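Local structure of putative glycosyl hydrolase (Parabacteroides distasonis, 4QHZ) at the interface of chains A and B. The protein binds magnesium ions and probably acts as a hydrolase of the 3-keto-disaccharide hydrolase (DUF1080) family. Coordinates in Å, arbitrary orientation; residue numbers count along the deposited sequence, not the author numbering. Chains: chain A/B, putative glycosyl hydrolase.

Contacts 1 and 2 are neighbours, their C-alpha centres about 10 Å apart, and they share A:Gly195 in the loop that leads into strand 196-197 of chain A. Contact 3 lies about 28 Å from contact 1 and about 25 Å from contact 2. There the short 3-10 helix 20-23 of chain B meets loops of chain A, well away from the body of its own chain, so that the N-terminal segment reaches across the partner as an arm. The interface is two-fold symmetric, which suggests a mutual exchange of arms, although the deposited tetramer need not be the biological assembly.

Contact 1: the interface of chains A and B. Residues chain A 42, 160, 167, 194-195; chain B 38, 44.
Loops of chain B carrying B:Asp38 and B:Phe44 meet three loops of chain A, at A:Gly42, A:Arg160 and A:Asn194 to A:Gly195, together with strand 165-173. B:Phe44 is the centre of the patch. With CG anti to the carbonyl carbon (chi1 -69°), its ring is laid face-on against the A:Asn194–A:Gly195 peptide, A:Asn194 C standing 3.6 Å from the ring centroid. A:Gly195 brings no side chain, and its CA comes within 3.4 Å of B:Phe44 CD2. At the ring's edge, in plane, stand A:Val167 CG1 and A:Arg160 NH2; the guanidinium is turned 60° from the ring. Behind it, A:Asn194 OD1 accepts the backbone N-H of A:Val167 at 2.8 Å, the donor lying above the amide plane, and so ties the loop to the strand. A:Arg160, extended from CG to NE, presents both terminal nitrogens to water 1, which lies in the guanidinium plane, 2.7 Å from NH2. That water also meets A:Gly42 O and, at 3.0 Å, the carboxylate oxygen OD1 of B:Asp38. Arginine suits this place because it has reach and a two-pronged end. The site seats an aromatic ring on the partner's backbone and probably helps hold the chains together.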
# COMPACT_ATOMS: atom_id res chain seq x y z
N GLY A 42 -9.66 31.18 7.98
CA GLY A 42 -9.26 29.83 8.36
C GLY A 42 -9.93 28.78 7.50
O GLY A 42 -10.11 28.96 6.30
N ARG A 160 1.24 31.20 4.74
CA ARG A 160 0.70 32.55 4.82
C ARG A 160 1.61 33.37 5.73
O ARG A 160 2.29 32.82 6.61
CB ARG A 160 -0.73 32.54 5.35
CG ARG A 160 -1.75 32.06 4.34
CD ARG A 160 -3.06 31.67 5.00
NE ARG A 160 -4.13 31.49 4.03
CZ ARG A 160 -5.38 31.20 4.33
NH1 ARG A 160 -5.75 31.04 5.60
NH2 ARG A 160 -6.29 31.06 3.36
N VAL A 167 -3.69 26.96 8.04
CA VAL A 167 -4.68 25.93 8.31
C VAL A 167 -4.13 24.54 7.98
O VAL A 167 -3.73 24.29 6.85
CB VAL A 167 -5.94 26.18 7.47
CG1 VAL A 167 -6.99 25.10 7.74
CG2 VAL A 167 -6.51 27.56 7.78
N ASN A 194 -3.40 25.21 4.22
CA ASN A 194 -4.11 26.26 3.49
C ASN A 194 -4.64 25.74 2.16
O ASN A 194 -4.53 26.40 1.12
CB ASN A 194 -3.20 27.47 3.28
CG ASN A 194 -2.70 28.04 4.59
OD1 ASN A 194 -3.47 28.18 5.54
ND2 ASN A 194 -1.41 28.35 4.66
N GLY A 195 -5.21 24.53 2.21
CA GLY A 195 -5.80 23.89 1.03
C GLY A 195 -4.81 23.20 0.09
O GLY A 195 -5.24 22.55 -0.87
N ASP B 38 -10.29 31.84 1.95
CA ASP B 38 -11.52 31.12 2.27
C ASP B 38 -12.72 31.82 1.65
O ASP B 38 -12.91 33.02 1.82
CB ASP B 38 -11.73 30.99 3.79
CG ASP B 38 -11.55 32.31 4.52
OD1 ASP B 38 -10.43 32.86 4.52
OD2 ASP B 38 -12.53 32.79 5.11
N PHE B 44 -11.39 26.60 0.33
CA PHE B 44 -10.25 27.35 -0.20
C PHE B 44 -10.43 27.68 -1.68
O PHE B 44 -10.85 26.83 -2.46
CB PHE B 44 -8.95 26.57 0.00
CG PHE B 44 -8.53 26.46 1.44
CD1 PHE B 44 -7.99 27.56 2.10
CD2 PHE B 44 -8.70 25.28 2.14
CE1 PHE B 44 -7.63 27.47 3.43
CE2 PHE B 44 -8.33 25.19 3.47
CZ PHE B 44 -7.80 26.28 4.12
O HOH W 1 -8.48 30.64 4.88

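Contact 2: the interface of chains A and B. Residues chain A 156, 195-197; chain B 33, 47, 98, 244.
Strand 196-197 of chain A, with the glycine before it, lies against the side chains of two strands of chain B, 97-104 and 237-245. B:Gln98 reads the backbone of chain A with both ends of its amide. NE2 donates to A:Gly195 O at 2.5 Å, though the bond is bent (124° at H). OE1 receives A:Val197 N at 3.2 Å with a nearly straight N-H, although it comes to OE1 from the side and tilted out of the carbonyl plane. Glutamine suits this task, carrying a donor and an acceptor on one flat group. Its extended chain runs antiparallel to A:Val197, whose CG2 packs 3.3 Å from the amide carbon CD. B:Arg244 NH1 gives OE1 a second hydrogen bond, 2.8 Å long and nearly along the C=O axis, which helps fix the amide's rotation. The arginine is bent at chi3 (-61°), bringing one guanidinium face against A:Val196 CG1, 3.6 Å from CZ. Its NH1 and NH2 also share water 2, which reaches A:Val197 O at 2.8 Å. The other branch of A:Val196, CG2, rests on B:Pro47 CB. The contact joins backbone recognition to apolar packing and probably helps hold the subunits in place, if this pairing is biological.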
# COMPACT_ATOMS: atom_id res chain seq x y z
N ALA A 156 5.22 21.24 -0.96
CA ALA A 156 5.26 22.66 -1.26
C ALA A 156 5.52 23.49 -0.01
O ALA A 156 5.47 22.98 1.11
CB ALA A 156 3.94 23.08 -1.90
N GLY A 195 -5.21 24.53 2.21
CA GLY A 195 -5.80 23.89 1.03
C GLY A 195 -4.81 23.20 0.09
O GLY A 195 -5.24 22.55 -0.87
N VAL A 196 -3.51 23.31 0.37
CA VAL A 196 -2.48 22.71 -0.47
C VAL A 196 -1.93 21.43 0.16
O VAL A 196 -1.51 21.44 1.31
CB VAL A 196 -1.31 23.70 -0.69
CG1 VAL A 196 -0.25 23.11 -1.60
CG2 VAL A 196 -1.82 25.02 -1.28
N VAL A 197 -1.92 20.33 -0.61
CA VAL A 197 -1.39 19.05 -0.11
C VAL A 197 0.12 19.11 0.04
O VAL A 197 0.84 19.39 -0.92
CB VAL A 197 -1.72 17.86 -1.03
CG1 VAL A 197 -1.16 16.58 -0.44
CG2 VAL A 197 -3.21 17.71 -1.23
N VAL B 33 4.30 28.28 -2.99
CA VAL B 33 2.96 28.47 -3.50
C VAL B 33 2.26 29.50 -2.62
O VAL B 33 2.28 29.39 -1.40
CB VAL B 33 2.18 27.15 -3.47
CG1 VAL B 33 0.71 27.36 -3.82
CG2 VAL B 33 2.82 26.14 -4.41
N PRO B 47 -4.94 28.02 -5.13
CA PRO B 47 -3.57 28.47 -4.88
C PRO B 47 -2.89 28.92 -6.18
O PRO B 47 -3.40 28.63 -7.26
CB PRO B 47 -2.87 27.24 -4.29
CG PRO B 47 -3.72 26.08 -4.67
CD PRO B 47 -5.11 26.58 -4.92
N GLN B 98 -4.69 17.08 -7.17
CA GLN B 98 -5.53 17.53 -6.09
C GLN B 98 -6.56 18.45 -6.71
O GLN B 98 -6.22 19.26 -7.57
CB GLN B 98 -4.70 18.26 -5.05
CG GLN B 98 -5.49 19.15 -4.14
CD GLN B 98 -4.63 19.98 -3.22
OE1 GLN B 98 -3.44 20.19 -3.46
NE2 GLN B 98 -5.23 20.44 -2.15
N ARG B 244 -4.77 21.10 -9.21
CA ARG B 244 -3.32 21.23 -9.31
C ARG B 244 -2.71 19.85 -9.45
O ARG B 244 -3.12 18.90 -8.77
CB ARG B 244 -2.73 22.02 -8.14
CG ARG B 244 -3.17 21.61 -6.75
CD ARG B 244 -2.77 22.67 -5.72
NE ARG B 244 -1.32 22.86 -5.65
CZ ARG B 244 -0.47 22.02 -5.08
NH1 ARG B 244 -0.89 20.90 -4.48
NH2 ARG B 244 0.83 22.29 -5.09
O HOH W 2 1.46 19.84 -3.64

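Contact 3: the interface of chains A and B. Residues chain A 140, 150, 210-211; chain B 20, 23-24.
A:Lys150 NZ donates to B:His20 O at 2.9 Å, to the hydroxyl OG of B:Ser23 at 3.0 Å and to the carboxylate oxygen OE2 of B:Glu24, also at 3.0 Å, in a salt bridge. Within its own chain the amine nitrogen NZ also donates to A:Trp210 O. A long, extended lysine suits the place, carrying several N-H groups at its end toward the 3-10 helix 20-23. It meets OE2 on the anti side, somewhat out of the carboxylate plane. Beside this polar knot, the B:His20 ring stacks on the six-membered ring of A:Trp210, their planes 20° apart and centroids 4.5 Å apart, the two side chains running alongside in parallel. B:His20 CB continues the contact over the indole, and A:Ile211 CG1 touches the same CB atom of B:His20. On the other flank B:Glu24 CG sits over the centre of the A:Tyr140 ring, 3.4 Å from its centroid, and the carboxylate lies nearly parallel to that ring. The next shell fixes these groups. B:His20 ND1, in its ring plane, bonds almost straight (174°) to the syn side of B:Glu24 OE2. B:Ser23 OG, set between its backbone N and carbonyl carbon (chi1 57°), donates to B:His20 O from the face opposite the lysine. Water 3 links A:Tyr140 OH, A:Trp210 NE1 and B:Glu24 OE2. The site docks one chain's N-terminal arm onto its partner, probably holding them together if this pairing is biological.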
# COMPACT_ATOMS: atom_id res chain seq x y z
N TYR A 140 16.55 23.77 6.50
CA TYR A 140 16.73 22.46 5.86
C TYR A 140 15.36 21.92 5.47
O TYR A 140 14.41 21.95 6.26
CB TYR A 140 17.53 21.47 6.72
CG TYR A 140 17.20 21.36 8.19
CD1 TYR A 140 17.88 22.14 9.14
CD2 TYR A 140 16.29 20.42 8.66
CE1 TYR A 140 17.62 22.01 10.49
CE2 TYR A 140 16.03 20.29 10.01
CZ TYR A 140 16.70 21.08 10.92
OH TYR A 140 16.45 20.95 12.26
N LYS A 150 12.34 15.66 9.49
CA LYS A 150 13.60 15.02 9.06
C LYS A 150 13.43 13.66 8.38
O LYS A 150 14.38 12.88 8.29
CB LYS A 150 14.59 14.91 10.24
CG LYS A 150 15.27 16.23 10.57
CD LYS A 150 16.48 16.04 11.47
CE LYS A 150 17.27 17.32 11.61
NZ LYS A 150 18.60 17.09 12.24
N TRP A 210 15.73 14.61 15.95
CA TRP A 210 16.68 15.66 15.63
C TRP A 210 18.05 15.07 15.33
O TRP A 210 18.77 15.58 14.47
CB TRP A 210 16.78 16.65 16.80
CG TRP A 210 17.70 17.83 16.57
CD1 TRP A 210 17.70 18.68 15.50
CD2 TRP A 210 18.71 18.32 17.46
NE1 TRP A 210 18.66 19.65 15.66
CE2 TRP A 210 19.30 19.46 16.86
CE3 TRP A 210 19.19 17.91 18.71
CZ2 TRP A 210 20.33 20.18 17.46
CZ3 TRP A 210 20.22 18.63 19.31
CH2 TRP A 210 20.78 19.75 18.68
N ILE A 211 18.40 14.00 16.04
CA ILE A 211 19.68 13.33 15.87
C ILE A 211 19.48 11.87 15.54
O ILE A 211 18.77 11.16 16.25
CB ILE A 211 20.55 13.46 17.14
CG1 ILE A 211 21.00 14.92 17.32
CG2 ILE A 211 21.74 12.53 17.07
CD1 ILE A 211 21.67 15.21 18.65
N HIS B 20 23.44 16.17 14.47
CA HIS B 20 22.17 16.63 13.92
C HIS B 20 22.32 17.15 12.47
O HIS B 20 21.40 16.98 11.67
CB HIS B 20 21.50 17.68 14.83
CG HIS B 20 22.19 19.01 14.86
ND1 HIS B 20 21.86 20.04 14.02
CD2 HIS B 20 23.18 19.48 15.66
CE1 HIS B 20 22.62 21.09 14.29
NE2 HIS B 20 23.44 20.78 15.27
N SER B 23 21.71 14.85 9.25
CA SER B 23 20.36 14.60 8.75
C SER B 23 19.63 15.89 8.35
O SER B 23 18.41 15.96 8.42
CB SER B 23 19.54 13.82 9.79
OG SER B 23 19.47 14.51 11.02
N GLU B 24 20.39 16.90 7.93
CA GLU B 24 19.83 18.18 7.52
C GLU B 24 20.20 18.47 6.07
O GLU B 24 21.35 18.76 5.77
CB GLU B 24 20.30 19.30 8.47
CG GLU B 24 19.65 19.19 9.84
CD GLU B 24 20.32 20.00 10.94
OE1 GLU B 24 21.22 20.82 10.66
OE2 GLU B 24 19.94 19.78 12.10
O HOH W 3 18.44 21.79 13.71